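Local coordinates for uncharacterized protein AF_0924 (Archaeoglobus fulgidus, PDB 3DT5), which is of unknown function but is predicted to be a membrane protein, its C-terminal domain here being a small helical fold that binds a calcium ion, at residues Y27-K32 with E48-C53; A41-E46 with A81-Y86; V100-F105 with P126-G131; E107-Y112 with I120-K125. All blocks are in the same frame, centred on the assembly; numbering follows the deposited sequence. Where two conformers were deposited one is given.

Contact 1: residues Y27-K32 with E48-C53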
loop_
_atom_site.group_PDB
_atom_site.type_symbol
_atom_site.label_atom_id
_atom_site.label_comp_id
_atom_site.label_asym_id
_atom_site.label_seq_id
_atom_site.Cartn_x
_atom_site.Cartn_y
_atom_site.Cartn_z
ATOM N N TYR A 27 5.296 2.911 2.349
ATOM C CA TYR A 27 5.109 1.490 2.012
ATOM C C TYR A 27 4.359 0.733 3.111
ATOM O O TYR A 27 3.370 0.076 2.850
ATOM C CB TYR A 27 6.449 0.817 1.724
ATOM C CG TYR A 27 6.994 1.297 0.402
ATOM C CD1 TYR A 27 6.440 0.833 -0.805
ATOM C CD2 TYR A 27 7.947 2.308 0.354
ATOM C CE1 TYR A 27 6.890 1.349 -2.047
ATOM C CE2 TYR A 27 8.401 2.831 -0.873
ATOM C CZ TYR A 27 7.869 2.329 -2.062
ATOM O OH TYR A 27 8.272 2.806 -3.276
ATOM N N ILE A 28 4.861 0.819 4.335
ATOM C CA ILE A 28 4.249 0.061 5.435
ATOM C C ILE A 28 2.787 0.480 5.706
ATOM O O ILE A 28 1.911 -0.382 5.768
ATOM C CB ILE A 28 5.136 0.090 6.701
ATOM C CG1 ILE A 28 6.455 -0.646 6.396
ATOM C CG2 ILE A 28 4.370 -0.537 7.959
ATOM C CD1 ILE A 28 7.565 -0.428 7.400
ATOM N N PRO A 29 2.503 1.802 5.867
ATOM C CA PRO A 29 1.081 2.109 6.086
ATOM C C PRO A 29 0.167 1.704 4.943
ATOM O O PRO A 29 -0.942 1.263 5.201
ATOM C CB PRO A 29 1.034 3.633 6.311
ATOM C CG PRO A 29 2.403 4.114 6.161
ATOM C CD PRO A 29 3.367 2.983 5.972
ATOM N N LEU A 30 0.597 1.860 3.682
ATOM C CA LEU A 30 -0.330 1.544 2.578
ATOM C C LEU A 30 -0.530 0.015 2.488
ATOM O O LEU A 30 -1.677 -0.477 2.265
ATOM C CB LEU A 30 0.255 2.049 1.238
ATOM C CG LEU A 30 -0.727 1.960 0.045
ATOM C CD1 LEU A 30 -2.039 2.754 0.354
ATOM C CD2 LEU A 30 -0.026 2.556 -1.194
ATOM N N ILE A 31 0.574 -0.733 2.647
ATOM C CA ILE A 31 0.467 -2.210 2.710
ATOM C C ILE A 31 -0.516 -2.650 3.837
ATOM O O ILE A 31 -1.417 -3.498 3.597
ATOM C CB ILE A 31 1.876 -2.917 2.818
ATOM C CG1 ILE A 31 2.664 -2.715 1.507
ATOM C CG2 ILE A 31 1.720 -4.438 3.100
ATOM C CD1 ILE A 31 4.181 -3.051 1.621
ATOM N N LYS A 32 -0.317 -2.149 5.053
ATOM C CA LYS A 32 -1.239 -2.440 6.166
ATOM C C LYS A 32 -2.699 -2.086 5.878
ATOM O O LYS A 32 -3.586 -2.837 6.213
ATOM C CB LYS A 32 -0.771 -1.758 7.440
ATOM C CG LYS A 32 0.453 -2.502 7.993
ATOM C CD LYS A 32 0.624 -2.363 9.475
ATOM C CE LYS A 32 1.447 -1.144 9.806
ATOM N NZ LYS A 32 2.404 -1.303 10.981
ATOM N N GLU A 48 -6.374 8.005 1.135
ATOM C CA GLU A 48 -6.394 9.140 0.202
ATOM C C GLU A 48 -5.161 9.998 0.333
ATOM O O GLU A 48 -4.570 10.422 -0.673
ATOM C CB GLU A 48 -7.611 10.054 0.462
ATOM C CG GLU A 48 -8.854 9.517 -0.086
ATOM C CD GLU A 48 -8.908 9.686 -1.590
ATOM O OE1 GLU A 48 -8.498 10.750 -2.111
ATOM O OE2 GLU A 48 -9.355 8.743 -2.235
ATOM N N THR A 49 -4.787 10.273 1.582
ATOM C CA THR A 49 -3.595 11.041 1.880
ATOM C C THR A 49 -2.326 10.392 1.389
ATOM O O THR A 49 -1.482 11.056 0.744
ATOM C CB THR A 49 -3.487 11.292 3.389
ATOM O OG1 THR A 49 -4.586 12.119 3.742
ATOM C CG2 THR A 49 -2.157 12.059 3.741
ATOM N N ILE A 50 -2.186 9.090 1.639
ATOM C CA ILE A 50 -0.984 8.371 1.120
ATOM C C ILE A 50 -0.845 8.470 -0.404
ATOM O O ILE A 50 0.256 8.679 -0.927
ATOM C CB ILE A 50 -0.943 6.888 1.604
ATOM C CG1 ILE A 50 -0.704 6.857 3.107
ATOM C CG2 ILE A 50 0.141 6.090 0.867
ATOM C CD1 ILE A 50 -1.036 5.468 3.741
ATOM N N ILE A 51 -1.957 8.312 -1.120
ATOM C CA ILE A 51 -1.888 8.192 -2.567
ATOM C C ILE A 51 -1.931 9.560 -3.240
ATOM O O ILE A 51 -1.862 9.645 -4.472
ATOM C CB ILE A 51 -2.918 7.183 -3.132
ATOM C CG1 ILE A 51 -4.347 7.812 -3.074
ATOM C CG2 ILE A 51 -2.712 5.798 -2.408
ATOM C CD1 ILE A 51 -5.538 6.875 -3.503
ATOM N N THR A 52 -1.970 10.623 -2.444
ATOM C CA THR A 52 -1.869 11.980 -3.001
ATOM C C THR A 52 -0.642 12.643 -2.400
ATOM O O THR A 52 0.411 12.758 -3.044
ATOM C CB THR A 52 -3.159 12.810 -2.778
ATOM O OG1 THR A 52 -3.537 12.777 -1.389
ATOM C CG2 THR A 52 -4.319 12.234 -3.607
ATOM N N CYS A 53 -0.795 13.021 -1.157
ATOM C CA CYS A 53 0.208 13.739 -0.393
ATOM C C CYS A 53 1.532 12.977 -0.184
ATOM O O CYS A 53 2.561 13.591 0.055
ATOM C CB CYS A 53 -0.404 14.056 0.965
ATOM S SG CYS A 53 0.734 14.731 2.110
#
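L30 and I50 mark the closest backbone approach between helices 16-35 and 43-52, their CA atoms 7.0 Å apart where the short axes of 27-32 and 48-52 run nearer antiparallel than parallel, at 134° and 10.4 Å. I50 does most of the touching, and its two branches divide the work. CG2 lies anti to the backbone N, which turns it in among the atoms of L30, and CD1 of that leucine sits 4.0 Å from it. The longer branch ends beside the ring of P29, where helix 16-35 is kinked: CD1 of I50 comes to 3.8 Å from CB of P29. I51 adds a smaller touch from the flank, its CG2 4.2 Å from CD1 of L30, the two side chains meeting at about a right angle. Were I50 an alanine, the methyl against P29 would be gone and a gap would probably open beside L30. F26 also packs on I50, while L30 continues onto L101 of helix 88-116. With nothing but methyl, methylene and proline-ring carbons between the side chains, the two helices are held here by apolar packing, without directional polar bonds.

Contact 2: residues A41-E46 with A81-Y86. With CA (calcium ion), chain B.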
loop_
_atom_site.group_PDB
_atom_site.type_symbol
_atom_site.label_atom_id
_atom_site.label_comp_id
_atom_site.label_asym_id
_atom_site.label_seq_id
_atom_site.Cartn_x
_atom_site.Cartn_y
_atom_site.Cartn_z
ATOM N N ALA A 41 -12.451 5.067 11.458
ATOM C CA ALA A 41 -13.190 6.034 10.669
ATOM C C ALA A 41 -12.252 6.940 9.847
ATOM O O ALA A 41 -12.721 7.772 9.053
ATOM C CB ALA A 41 -14.051 6.902 11.602
ATOM N N GLN A 42 -10.943 6.834 10.082
ATOM C CA GLN A 42 -9.980 7.695 9.403
ATOM C C GLN A 42 -9.204 6.960 8.300
ATOM O O GLN A 42 -8.460 7.586 7.550
ATOM C CB GLN A 42 -8.997 8.284 10.413
ATOM C CG GLN A 42 -9.595 9.413 11.249
ATOM C CD GLN A 42 -10.510 8.876 12.328
ATOM O OE1 GLN A 42 -10.154 7.950 13.068
ATOM N NE2 GLN A 42 -11.703 9.437 12.413
ATOM N N THR A 43 -9.379 5.648 8.202
ATOM C CA THR A 43 -8.603 4.847 7.261
ATOM C C THR A 43 -8.788 5.244 5.797
ATOM O O THR A 43 -7.808 5.340 5.079
ATOM C CB THR A 43 -8.859 3.354 7.431
ATOM O OG1 THR A 43 -8.594 3.028 8.800
ATOM C CG2 THR A 43 -7.868 2.501 6.536
ATOM N N GLU A 44 -10.018 5.458 5.338
ATOM C CA GLU A 44 -10.161 5.845 3.926
ATOM C C GLU A 44 -9.429 7.159 3.669
ATOM O O GLU A 44 -8.786 7.324 2.615
ATOM C CB GLU A 44 -11.655 6.003 3.572
ATOM C CG GLU A 44 -12.458 4.693 3.618
ATOM C CD GLU A 44 -13.731 4.758 2.749
ATOM O OE1 GLU A 44 -13.943 5.767 2.027
ATOM O OE2 GLU A 44 -14.531 3.796 2.767
ATOM N N ASP A 45 -9.535 8.115 4.609
ATOM C CA ASP A 45 -8.855 9.400 4.420
ATOM C C ASP A 45 -7.328 9.247 4.490
ATOM O O ASP A 45 -6.573 9.932 3.736
ATOM C CB ASP A 45 -9.319 10.449 5.417
ATOM C CG ASP A 45 -10.754 10.910 5.167
ATOM O OD1 ASP A 45 -11.172 11.070 3.991
ATOM O OD2 ASP A 45 -11.455 11.109 6.172
ATOM N N GLU A 46 -6.859 8.357 5.362
ATOM C CA GLU A 46 -5.421 8.052 5.404
ATOM C C GLU A 46 -4.893 7.449 4.098
ATOM O O GLU A 46 -3.828 7.820 3.639
ATOM C CB GLU A 46 -5.054 7.142 6.585
ATOM C CG GLU A 46 -5.266 7.787 7.955
ATOM C CD GLU A 46 -5.296 6.745 9.072
ATOM O OE1 GLU A 46 -5.125 5.530 8.775
ATOM O OE2 GLU A 46 -5.496 7.135 10.237
ATOM N N ALA A 81 -13.337 -7.306 7.081
ATOM C CA ALA A 81 -12.038 -6.713 6.865
ATOM C C ALA A 81 -11.796 -6.411 5.377
ATOM O O ALA A 81 -10.777 -5.787 5.035
ATOM C CB ALA A 81 -10.905 -7.645 7.429
ATOM N N ASN A 82 -12.689 -6.856 4.484
ATOM C CA ASN A 82 -12.422 -6.650 3.056
ATOM C C ASN A 82 -12.898 -5.301 2.630
ATOM O O ASN A 82 -13.937 -4.833 3.110
ATOM C CB ASN A 82 -13.139 -7.676 2.172
ATOM C CG ASN A 82 -12.566 -9.071 2.337
ATOM O OD1 ASN A 82 -11.350 -9.260 2.546
ATOM N ND2 ASN A 82 -13.456 -10.061 2.327
ATOM N N TRP A 83 -12.128 -4.686 1.723
ATOM C CA TRP A 83 -12.575 -3.504 1.013
ATOM C C TRP A 83 -13.479 -4.000 -0.134
ATOM O O TRP A 83 -13.060 -4.804 -0.952
ATOM C CB TRP A 83 -11.386 -2.723 0.428
ATOM C CG TRP A 83 -10.541 -2.040 1.466
ATOM C CD1 TRP A 83 -9.286 -2.442 1.909
ATOM C CD2 TRP A 83 -10.880 -0.870 2.196
ATOM N NE1 TRP A 83 -8.826 -1.555 2.874
ATOM C CE2 TRP A 83 -9.773 -0.564 3.038
ATOM C CE3 TRP A 83 -11.997 0.003 2.180
ATOM C CZ2 TRP A 83 -9.778 0.535 3.923
ATOM C CZ3 TRP A 83 -11.970 1.137 3.033
ATOM C CH2 TRP A 83 -10.869 1.385 3.882
ATOM N N THR A 84 -14.725 -3.529 -0.156
ATOM C CA THR A 84 -15.661 -3.911 -1.215
ATOM C C THR A 84 -15.596 -2.813 -2.260
ATOM O O THR A 84 -15.904 -1.652 -1.957
ATOM C CB THR A 84 -17.118 -4.012 -0.699
ATOM O OG1 THR A 84 -17.210 -5.138 0.178
ATOM C CG2 THR A 84 -18.129 -4.235 -1.880
ATOM N N PHE A 85 -15.200 -3.176 -3.476
ATOM C CA PHE A 85 -15.185 -2.228 -4.595
ATOM C C PHE A 85 -16.515 -2.302 -5.327
ATOM O O PHE A 85 -17.058 -3.397 -5.520
ATOM C CB PHE A 85 -14.056 -2.549 -5.575
ATOM C CG PHE A 85 -12.729 -2.078 -5.109
ATOM C CD1 PHE A 85 -11.964 -2.866 -4.225
ATOM C CD2 PHE A 85 -12.263 -0.809 -5.447
ATOM C CE1 PHE A 85 -10.736 -2.421 -3.745
ATOM C CE2 PHE A 85 -11.025 -0.373 -4.977
ATOM C CZ PHE A 85 -10.253 -1.182 -4.124
ATOM N N TYR A 86 -17.023 -1.161 -5.757
ATOM C CA TYR A 86 -18.288 -1.149 -6.503
ATOM C C TYR A 86 -18.120 -1.417 -7.986
ATOM O O TYR A 86 -19.018 -1.939 -8.593
ATOM C CB TYR A 86 -19.092 0.118 -6.232
ATOM C CG TYR A 86 -19.403 0.237 -4.752
ATOM C CD1 TYR A 86 -20.253 -0.676 -4.129
ATOM C CD2 TYR A 86 -18.785 1.227 -3.964
ATOM C CE1 TYR A 86 -20.500 -0.609 -2.788
ATOM C CE2 TYR A 86 -19.030 1.309 -2.631
ATOM C CZ TYR A 86 -19.894 0.384 -2.030
ATOM O OH TYR A 86 -20.157 0.501 -0.650
HETATM CA CA CA B . -15.875 4.673 0.841
#
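E44 meets the edge of the W83 indole with its aliphatic part and a calcium ion with its carboxylate. From CB, which leaves helix 43-52 pointing neither at the strand nor directly away from it, the chain turns so that CG stands anti to the carbonyl carbon (chi1 -66°), and this methylene comes 3.6 Å from CZ3 of W83. Beyond CG the chain is extended, which carries CD along the ring edge, 4.0 Å from CZ3 of W83. OE2 lies in the indole plane at the ring's edge, 3.7 Å from CZ3 of W83, with the carboxylate turned 59° from that plane. Both oxygens grip the metal, E44 OE1 and OE2 each 2.5 Å from the calcium ion. One residue back, T43 sets CG2 against the same edge, 3.8 Å from CZ2 of W83, while its OG1 is hydrogen-bonded to the backbone N of T40. The indole NH of W83 is taken by the backbone oxygen of A33; a leucine here would probably leave that oxygen without its mate and open a gap beside the E44 methylene. K71 O, A74 O and D75 OD1 complete a calcium site in which a bidentate helix glutamate joins backbone carbonyls and an aspartate, at the edge strand 74-75, which pairs antiparallel with 83-85 in a small mixed sheet.

Contact 3: residues V100-F105 with P126-G131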
loop_
_atom_site.group_PDB
_atom_site.type_symbol
_atom_site.label_atom_id
_atom_site.label_comp_id
_atom_site.label_asym_id
_atom_site.label_seq_id
_atom_site.Cartn_x
_atom_site.Cartn_y
_atom_site.Cartn_z
ATOM N N VAL A 100 2.360 -4.256 -7.537
ATOM C CA VAL A 100 3.523 -3.364 -7.769
ATOM C C VAL A 100 4.061 -2.748 -6.466
ATOM O O VAL A 100 5.269 -2.699 -6.273
ATOM C CB VAL A 100 3.227 -2.236 -8.807
ATOM C CG1 VAL A 100 4.449 -1.333 -8.981
ATOM C CG2 VAL A 100 2.881 -2.870 -10.167
ATOM N N LEU A 101 3.176 -2.259 -5.601
ATOM C CA LEU A 101 3.579 -1.756 -4.289
ATOM C C LEU A 101 4.418 -2.783 -3.494
ATOM O O LEU A 101 5.461 -2.461 -2.883
ATOM C CB LEU A 101 2.305 -1.419 -3.502
ATOM C CG LEU A 101 2.409 -1.066 -1.991
ATOM C CD1 LEU A 101 3.053 0.281 -1.842
ATOM C CD2 LEU A 101 0.961 -1.049 -1.383
ATOM N N TRP A 102 3.956 -4.036 -3.499
ATOM C CA TRP A 102 4.657 -5.092 -2.783
ATOM C C TRP A 102 6.048 -5.312 -3.414
ATOM O O TRP A 102 7.066 -5.372 -2.718
ATOM C CB TRP A 102 3.853 -6.401 -2.799
ATOM C CG TRP A 102 4.591 -7.461 -2.000
ATOM C CD1 TRP A 102 5.334 -8.537 -2.488
ATOM C CD2 TRP A 102 4.735 -7.484 -0.580
ATOM N NE1 TRP A 102 5.884 -9.234 -1.422
ATOM C CE2 TRP A 102 5.530 -8.617 -0.250
ATOM C CE3 TRP A 102 4.218 -6.693 0.462
ATOM C CZ2 TRP A 102 5.853 -8.943 1.073
ATOM C CZ3 TRP A 102 4.551 -7.028 1.787
ATOM C CH2 TRP A 102 5.351 -8.143 2.068
ATOM N N GLU A 103 6.131 -5.432 -4.734
ATOM C CA GLU A 103 7.457 -5.580 -5.370
ATOM C C GLU A 103 8.397 -4.411 -5.016
ATOM O O GLU A 103 9.592 -4.617 -4.687
ATOM C CB GLU A 103 7.325 -5.771 -6.883
ATOM C CG GLU A 103 6.577 -7.070 -7.296
ATOM C CD GLU A 103 7.113 -8.364 -6.640
ATOM O OE1 GLU A 103 6.305 -9.187 -6.115
ATOM O OE2 GLU A 103 8.346 -8.576 -6.662
ATOM N N GLU A 104 7.894 -3.183 -5.094
ATOM C CA GLU A 104 8.743 -2.013 -4.724
ATOM C C GLU A 104 9.182 -2.083 -3.277
ATOM O O GLU A 104 10.315 -1.799 -2.960
ATOM C CB GLU A 104 8.043 -0.661 -4.885
ATOM C CG GLU A 104 7.921 -0.220 -6.305
ATOM C CD GLU A 104 7.713 1.263 -6.464
ATOM O OE1 GLU A 104 7.854 1.669 -7.633
ATOM O OE2 GLU A 104 7.362 2.043 -5.516
ATOM N N PHE A 105 8.243 -2.399 -2.405
ATOM C CA PHE A 105 8.518 -2.527 -0.980
ATOM C C PHE A 105 9.676 -3.488 -0.734
ATOM O O PHE A 105 10.573 -3.167 0.014
ATOM C CB PHE A 105 7.244 -2.973 -0.239
ATOM C CG PHE A 105 7.466 -3.371 1.215
ATOM C CD1 PHE A 105 7.953 -2.454 2.148
ATOM C CD2 PHE A 105 7.178 -4.672 1.633
ATOM C CE1 PHE A 105 8.135 -2.815 3.515
ATOM C CE2 PHE A 105 7.379 -5.064 3.008
ATOM C CZ PHE A 105 7.833 -4.115 3.936
ATOM N N PRO A 126 1.363 -10.654 1.807
ATOM C CA PRO A 126 0.047 -10.965 2.378
ATOM C C PRO A 126 -1.055 -11.093 1.313
ATOM O O PRO A 126 -0.846 -10.710 0.138
ATOM C CB PRO A 126 -0.239 -9.751 3.280
ATOM C CG PRO A 126 0.410 -8.619 2.557
ATOM C CD PRO A 126 1.651 -9.198 1.844
ATOM N N ASP A 127 -2.209 -11.623 1.722
ATOM C CA ASP A 127 -3.417 -11.591 0.916
ATOM C C ASP A 127 -3.944 -10.166 0.954
ATOM O O ASP A 127 -4.025 -9.579 2.011
ATOM C CB ASP A 127 -4.469 -12.564 1.496
ATOM C CG ASP A 127 -3.978 -14.002 1.463
ATOM O OD1 ASP A 127 -3.188 -14.321 0.558
ATOM O OD2 ASP A 127 -4.336 -14.804 2.346
ATOM N N TRP A 128 -4.321 -9.625 -0.198
ATOM C CA TRP A 128 -4.931 -8.291 -0.247
ATOM C C TRP A 128 -6.393 -8.414 0.205
ATOM O O TRP A 128 -7.107 -9.338 -0.225
ATOM C CB TRP A 128 -4.842 -7.738 -1.655
ATOM C CG TRP A 128 -3.415 -7.612 -2.121
ATOM C CD1 TRP A 128 -2.882 -8.093 -3.284
ATOM C CD2 TRP A 128 -2.345 -6.963 -1.412
ATOM N NE1 TRP A 128 -1.536 -7.761 -3.360
ATOM C CE2 TRP A 128 -1.184 -7.070 -2.222
ATOM C CE3 TRP A 128 -2.263 -6.259 -0.198
ATOM C CZ2 TRP A 128 0.047 -6.495 -1.844
ATOM C CZ3 TRP A 128 -1.028 -5.671 0.175
ATOM C CH2 TRP A 128 0.103 -5.812 -0.644
ATOM N N LEU A 129 -6.822 -7.536 1.089
ATOM C CA LEU A 129 -8.195 -7.614 1.621
ATOM C C LEU A 129 -9.134 -6.782 0.710
ATOM O O LEU A 129 -9.652 -5.729 1.110
ATOM C CB LEU A 129 -8.235 -7.129 3.066
ATOM C CG LEU A 129 -7.447 -8.036 4.039
ATOM C CD1 LEU A 129 -7.414 -7.453 5.393
ATOM C CD2 LEU A 129 -7.974 -9.484 4.139
ATOM N N ILE A 130 -9.289 -7.249 -0.531
ATOM C CA ILE A 130 -10.052 -6.530 -1.525
ATOM C C ILE A 130 -11.015 -7.495 -2.239
ATOM O O ILE A 130 -10.721 -8.684 -2.391
ATOM C CB ILE A 130 -9.136 -5.815 -2.545
ATOM C CG1 ILE A 130 -8.203 -6.802 -3.302
ATOM C CG2 ILE A 130 -8.335 -4.612 -1.867
ATOM C CD1 ILE A 130 -7.478 -6.162 -4.503
ATOM N N GLY A 131 -12.147 -6.972 -2.696
ATOM C CA GLY A 131 -13.163 -7.810 -3.385
ATOM C C GLY A 131 -14.093 -6.968 -4.220
ATOM O O GLY A 131 -14.133 -5.753 -4.068
#
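P126 lays a ring carbon over the face of W102, a CH-pi contact in which CD of P126 stands 3.8 Å from the centroid of the six-membered ring of W102 and 19° off its normal. The nearest ring atom is CZ3 of W102, 3.6 Å from that CD, and the two side chains come from opposite directions. The other face of the indole is occupied from within its own helix, by CD2 of F105, so the ring is held between a proline and a phenylalanine. W102 has CG anti to its backbone nitrogen (chi1 -178°), which swings the indole out toward the returning chain. Nearer the backbone a second tryptophan joins: CB of W102 meets the ring edge of W128, 3.9 Å from its CZ2. The indole NH of W128 bonds to OD1 of D99, about one turn before W102 on helix 88-116. The segment 126-131 thus runs along helix 88-116, with P126 also touching S35 of helix 16-35, before backbone bonds of L129 and G131 to strand 83-85 lead it into the sheet as strand 130-131.

Contact 4: residues E107-Y112 with I120-K125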
loop_
_atom_site.group_PDB
_atom_site.type_symbol
_atom_site.label_atom_id
_atom_site.label_comp_id
_atom_site.label_asym_id
_atom_site.label_seq_id
_atom_site.Cartn_x
_atom_site.Cartn_y
_atom_site.Cartn_z
ATOM N N GLU A 107 12.025 -4.331 -2.683
ATOM C CA GLU A 107 13.281 -3.761 -3.184
ATOM C C GLU A 107 13.769 -2.668 -2.221
ATOM O O GLU A 107 14.944 -2.580 -1.912
ATOM C CB GLU A 107 13.121 -3.199 -4.610
ATOM C CG GLU A 107 14.407 -2.432 -5.017
ATOM C CD GLU A 107 14.535 -2.223 -6.514
ATOM O OE1 GLU A 107 15.322 -1.331 -6.911
ATOM O OE2 GLU A 107 13.862 -2.944 -7.289
ATOM N N VAL A 108 12.872 -1.825 -1.727
ATOM C CA VAL A 108 13.300 -0.768 -0.791
ATOM C C VAL A 108 13.831 -1.411 0.495
ATOM O O VAL A 108 14.851 -0.967 1.065
ATOM C CB VAL A 108 12.152 0.272 -0.501
ATOM C CG1 VAL A 108 12.612 1.329 0.538
ATOM C CG2 VAL A 108 11.767 0.999 -1.799
ATOM N N LEU A 109 13.178 -2.469 0.959
ATOM C CA LEU A 109 13.730 -3.209 2.120
ATOM C C LEU A 109 15.178 -3.699 1.825
ATOM O O LEU A 109 16.071 -3.527 2.669
ATOM C CB LEU A 109 12.876 -4.432 2.434
ATOM C CG LEU A 109 11.764 -4.281 3.428
ATOM C CD1 LEU A 109 11.250 -5.683 3.718
ATOM C CD2 LEU A 109 12.329 -3.608 4.703
ATOM N N LYS A 110 15.380 -4.329 0.653
ATOM C CA LYS A 110 16.738 -4.825 0.235
ATOM C C LYS A 110 17.749 -3.677 0.220
ATOM O O LYS A 110 18.867 -3.814 0.719
ATOM C CB LYS A 110 16.750 -5.533 -1.130
ATOM C CG LYS A 110 15.851 -6.781 -1.273
ATOM C CD LYS A 110 16.074 -7.566 -2.627
ATOM C CE LYS A 110 14.725 -7.985 -3.357
ATOM N NZ LYS A 110 14.237 -7.031 -4.541
ATOM N N GLU A 111 17.334 -2.537 -0.332
ATOM C CA GLU A 111 18.172 -1.339 -0.372
ATOM C C GLU A 111 18.518 -0.809 1.030
ATOM O O GLU A 111 19.651 -0.338 1.279
ATOM C CB GLU A 111 17.477 -0.274 -1.222
ATOM C CG GLU A 111 17.366 -0.757 -2.679
ATOM C CD GLU A 111 16.650 0.235 -3.586
ATOM O OE1 GLU A 111 15.669 0.884 -3.129
ATOM O OE2 GLU A 111 17.034 0.326 -4.756
ATOM N N TYR A 112 17.545 -0.877 1.932
ATOM C CA TYR A 112 17.766 -0.486 3.304
ATOM C C TYR A 112 18.858 -1.358 3.951
ATOM O O TYR A 112 19.765 -0.837 4.616
ATOM C CB TYR A 112 16.460 -0.608 4.118
ATOM C CG TYR A 112 16.733 -0.241 5.565
ATOM C CD1 TYR A 112 16.805 1.096 5.948
ATOM C CD2 TYR A 112 17.015 -1.223 6.518
ATOM C CE1 TYR A 112 17.096 1.464 7.251
ATOM C CE2 TYR A 112 17.315 -0.871 7.848
ATOM C CZ TYR A 112 17.353 0.486 8.187
ATOM O OH TYR A 112 17.647 0.890 9.471
ATOM N N ILE A 120 18.976 -9.682 6.027
ATOM C CA ILE A 120 17.686 -9.599 5.360
ATOM C C ILE A 120 16.676 -10.566 5.970
ATOM O O ILE A 120 16.909 -11.772 6.009
ATOM C CB ILE A 120 17.829 -9.948 3.845
ATOM C CG1 ILE A 120 19.173 -9.457 3.265
ATOM C CG2 ILE A 120 16.629 -9.454 3.049
ATOM C CD1 ILE A 120 19.213 -8.001 2.793
ATOM N N SER A 121 15.561 -10.034 6.448
ATOM C CA SER A 121 14.406 -10.861 6.747
ATOM C C SER A 121 13.280 -10.377 5.843
ATOM O O SER A 121 12.583 -9.413 6.175
ATOM C CB SER A 121 14.021 -10.751 8.224
ATOM O OG SER A 121 13.004 -11.681 8.554
ATOM N N LEU A 122 13.131 -11.009 4.681
ATOM C CA LEU A 122 12.079 -10.592 3.736
ATOM C C LEU A 122 10.748 -11.243 4.068
ATOM O O LEU A 122 10.648 -12.478 4.089
ATOM C CB LEU A 122 12.451 -10.803 2.254
ATOM C CG LEU A 122 13.474 -9.874 1.571
ATOM C CD1 LEU A 122 13.426 -10.065 0.070
ATOM C CD2 LEU A 122 13.290 -8.397 1.899
ATOM N N PRO A 123 9.721 -10.410 4.332
ATOM C CA PRO A 123 8.412 -10.875 4.777
ATOM C C PRO A 123 7.710 -11.597 3.652
ATOM O O PRO A 123 8.029 -11.361 2.502
ATOM C CB PRO A 123 7.675 -9.582 5.132
ATOM C CG PRO A 123 8.348 -8.497 4.351
ATOM C CD PRO A 123 9.779 -8.938 4.174
ATOM N N GLU A 124 6.774 -12.480 3.981
ATOM C CA GLU A 124 5.942 -13.182 2.997
ATOM C C GLU A 124 4.853 -12.227 2.493
ATOM O O GLU A 124 4.421 -11.364 3.213
ATOM C CB GLU A 124 5.287 -14.401 3.643
ATOM C CG GLU A 124 6.307 -15.417 4.176
ATOM C CD GLU A 124 7.049 -16.151 3.051
ATOM O OE1 GLU A 124 8.182 -15.733 2.670
ATOM O OE2 GLU A 124 6.501 -17.165 2.547
ATOM N N LYS A 125 4.425 -12.375 1.249
ATOM C CA LYS A 125 3.426 -11.463 0.701
ATOM C C LYS A 125 2.065 -11.717 1.347
ATOM O O LYS A 125 1.631 -12.869 1.387
ATOM C CB LYS A 125 3.309 -11.672 -0.802
ATOM C CG LYS A 125 2.444 -10.592 -1.475
ATOM C CD LYS A 125 2.392 -10.835 -2.981
ATOM C CE LYS A 125 1.311 -9.964 -3.607
ATOM N NZ LYS A 125 1.478 -10.160 -5.082
#
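L109 reaches from helix 88-116 to the returning chain and meets two side chains there in different ways. CD1 of L109 comes up against the proline ring from the helix side, 3.6 Å from CD of P123, and CG of the same ring follows at 4.1 Å from that CD1. With L122 the approach is alongside, the two leucines sliding past each other in opposite directions, so that CD2 of L122 lies 3.9 Å from CD1 of L109 and 4.0 Å from its CB. L122 gets there because its CG stands anti to the carbonyl carbon (chi1 -74°), bringing the branched end over to the helix although its CB points neither toward the helix nor away from it. One methyl of L109 therefore serves both neighbours. The other branch of L122 turns to K110, where CE of the lysine comes to 4.2 Å from CD1 of L122; this is the aliphatic stretch of the lysine lying beside a methyl, looser than the leucine contacts. P123 packs further onto W102 and F105, which extends the apolar strip back along the helix. Such an arrangement is that of an irregular chain doubling back against the helix it follows, here an extended segment without regular secondary structure that lies on the surface of helix 88-116 on its way to strand 130-131.

Overall arrangement
The four contacts illustrate that chemistry follows place in the fold, not burial alone. Contacts 1 and 2 are buried and share helix 43-52, yet the first is purely apolar between two helices, whereas the second borders a calcium site and joins helix to strand. Contacts 3 and 4 share helix 88-116 and the chain that returns along it, contact 4 nested within the loop that contact 3 closes; the first is partly buried and aromatic, the second a surface patch of aliphatic carbons. Contact 1 touches contact 3 through Y27, whose hydroxyl probably bonds to E104, and contacts 2 and 3 meet in the sheet. Contacts 2 and 4 lie farthest apart, their centres about 26 Å from each other.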